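Local coordinates for protein design 2L4HC2_11 (Synthetic construct, PDB 5J2L), which is a computationally designed helical hairpin that pairs with a second copy of itself, its specificity probably set by designed hydrogen-bond networks, at residues Arg22-Thr25 with Glu26-Arg29. Residues are numbered along the deposited sequence; the frame is centred on the assembly and turned at random.
Sequences RKDT and EEIR
E26, E27, I28 and R29 each give their backbone N-H to the carbonyl oxygen four residues earlier, on R22, K23, D24 and T25. Residues 22-29 form one continuous piece of helix 7-41, with regular i to i+4 bonding. The bond from R29 N to T25 O is the shortest, at 2.9 Å. That from E26 N to R22 O is the longest, at 3.2 Å.

D24 and E27 lie one turn apart, with D24 OD1 4.3 Å from E27 OE1. A water bridges the two carboxylates, donating to D24 OD1 at 2.9 Å and to E27 OE2 at 3.2 Å. E27 has CG beside its backbone N (chi1 -68°) and runs extended from there. This lays CG 3.5 Å from K23 O and carries the carboxylate back alongside D24. On the buried side, I28 CG1 packs 3.4 Å from D24 O, and I28 also touches I56 and L60 of helix 46-80. T25 OG1 hydrogen-bonds to Q21 O and to Q63 NE2, so this buried hydroxyl is satisfied.

The two like charges probably repel, but the shared water and salt bridges from D24 to K20 and from E27 to R59 should offset this. The E27-R59 pair adds a polar link to helix 46-80, beside the T25-Q63 bond and the packing of I28.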
loop_
_atom_site.group_PDB
_atom_site.type_symbol
_atom_site.label_atom_id
_atom_site.label_comp_id
_atom_site.label_asym_id
_atom_site.label_seq_id
_atom_site.Cartn_x
_atom_site.Cartn_y
_atom_site.Cartn_z
ATOM N N ARG A 22 -8.132 6.879 -3.241
ATOM C CA ARG A 22 -8.950 6.564 -2.086
ATOM C C ARG A 22 -9.760 5.303 -2.393
ATOM O O ARG A 22 -9.875 4.410 -1.551
ATOM C CB ARG A 22 -9.867 7.735 -1.700
ATOM C CG ARG A 22 -9.164 8.927 -1.062
ATOM C CD ARG A 22 -10.040 10.148 -0.895
ATOM N NE ARG A 22 -11.173 9.953 0.018
ATOM C CZ ARG A 22 -12.067 10.924 0.357
ATOM N NH1 ARG A 22 -11.938 12.151 -0.108
ATOM N NH2 ARG A 22 -13.082 10.656 1.168
ATOM N N LYS A 23 -10.279 5.221 -3.613
ATOM C CA LYS A 23 -11.080 4.077 -4.030
ATOM C C LYS A 23 -10.211 2.813 -4.087
ATOM O O LYS A 23 -10.622 1.747 -3.622
ATOM C CB LYS A 23 -11.736 4.383 -5.379
ATOM C CG LYS A 23 -12.798 5.477 -5.291
ATOM C CD LYS A 23 -13.364 5.852 -6.663
ATOM C CE LYS A 23 -14.306 7.047 -6.553
ATOM N NZ LYS A 23 -14.819 7.486 -7.883
ATOM N N ASP A 24 -8.998 2.955 -4.613
ATOM C CA ASP A 24 -8.075 1.836 -4.730
ATOM C C ASP A 24 -7.709 1.298 -3.337
ATOM O O ASP A 24 -7.640 0.080 -3.138
ATOM C CB ASP A 24 -6.824 2.236 -5.542
ATOM C CG ASP A 24 -7.121 2.445 -7.055
ATOM O OD1 ASP A 24 -8.152 1.998 -7.499
ATOM O OD2 ASP A 24 -6.324 3.047 -7.743
ATOM N N THR A 25 -7.497 2.206 -2.377
ATOM C CA THR A 25 -7.184 1.804 -0.999
ATOM C C THR A 25 -8.305 0.965 -0.419
ATOM O O THR A 25 -8.047 -0.038 0.246
ATOM C CB THR A 25 -6.919 3.004 -0.072
ATOM O OG1 THR A 25 -5.766 3.728 -0.514
ATOM C CG2 THR A 25 -6.687 2.522 1.353
ATOM N N GLU A 26 -9.552 1.378 -0.667
ATOM C CA GLU A 26 -10.690 0.635 -0.137
ATOM C C GLU A 26 -10.736 -0.767 -0.747
ATOM O O GLU A 26 -11.090 -1.727 -0.068
ATOM C CB GLU A 26 -12.014 1.384 -0.368
ATOM C CG GLU A 26 -13.234 0.684 0.230
ATOM C CD GLU A 26 -13.190 0.567 1.736
ATOM O OE1 GLU A 26 -12.566 1.389 2.373
ATOM O OE2 GLU A 26 -13.779 -0.360 2.246
ATOM N N GLU A 27 -10.385 -0.878 -2.021
ATOM C CA GLU A 27 -10.372 -2.176 -2.667
ATOM C C GLU A 27 -9.300 -3.069 -2.052
ATOM O O GLU A 27 -9.551 -4.239 -1.787
ATOM C CB GLU A 27 -10.146 -2.042 -4.166
ATOM C CG GLU A 27 -11.290 -1.392 -4.917
ATOM C CD GLU A 27 -11.057 -1.348 -6.399
ATOM O OE1 GLU A 27 -10.030 -1.816 -6.841
ATOM O OE2 GLU A 27 -11.918 -0.863 -7.094
ATOM N N ILE A 28 -8.115 -2.515 -1.808
ATOM C CA ILE A 28 -7.026 -3.267 -1.191
ATOM C C ILE A 28 -7.427 -3.769 0.185
ATOM O O ILE A 28 -7.146 -4.915 0.536
ATOM C CB ILE A 28 -5.732 -2.440 -1.143
ATOM C CG1 ILE A 28 -5.211 -2.269 -2.583
ATOM C CG2 ILE A 28 -4.693 -3.070 -0.216
ATOM C CD1 ILE A 28 -4.113 -1.246 -2.730
ATOM N N ARG A 29 -8.077 -2.900 0.952
ATOM C CA ARG A 29 -8.545 -3.252 2.278
ATOM C C ARG A 29 -9.564 -4.391 2.201
ATOM O O ARG A 29 -9.487 -5.343 2.972
ATOM C CB ARG A 29 -9.145 -2.064 2.985
ATOM C CG ARG A 29 -9.522 -2.362 4.423
ATOM C CD ARG A 29 -10.082 -1.182 5.124
ATOM N NE ARG A 29 -10.268 -1.464 6.539
ATOM C CZ ARG A 29 -11.342 -2.075 7.073
ATOM N NH1 ARG A 29 -12.339 -2.458 6.301
ATOM N NH2 ARG A 29 -11.384 -2.290 8.378
HETATM O O HOH W 1 -11.088 2.157 -7.701
#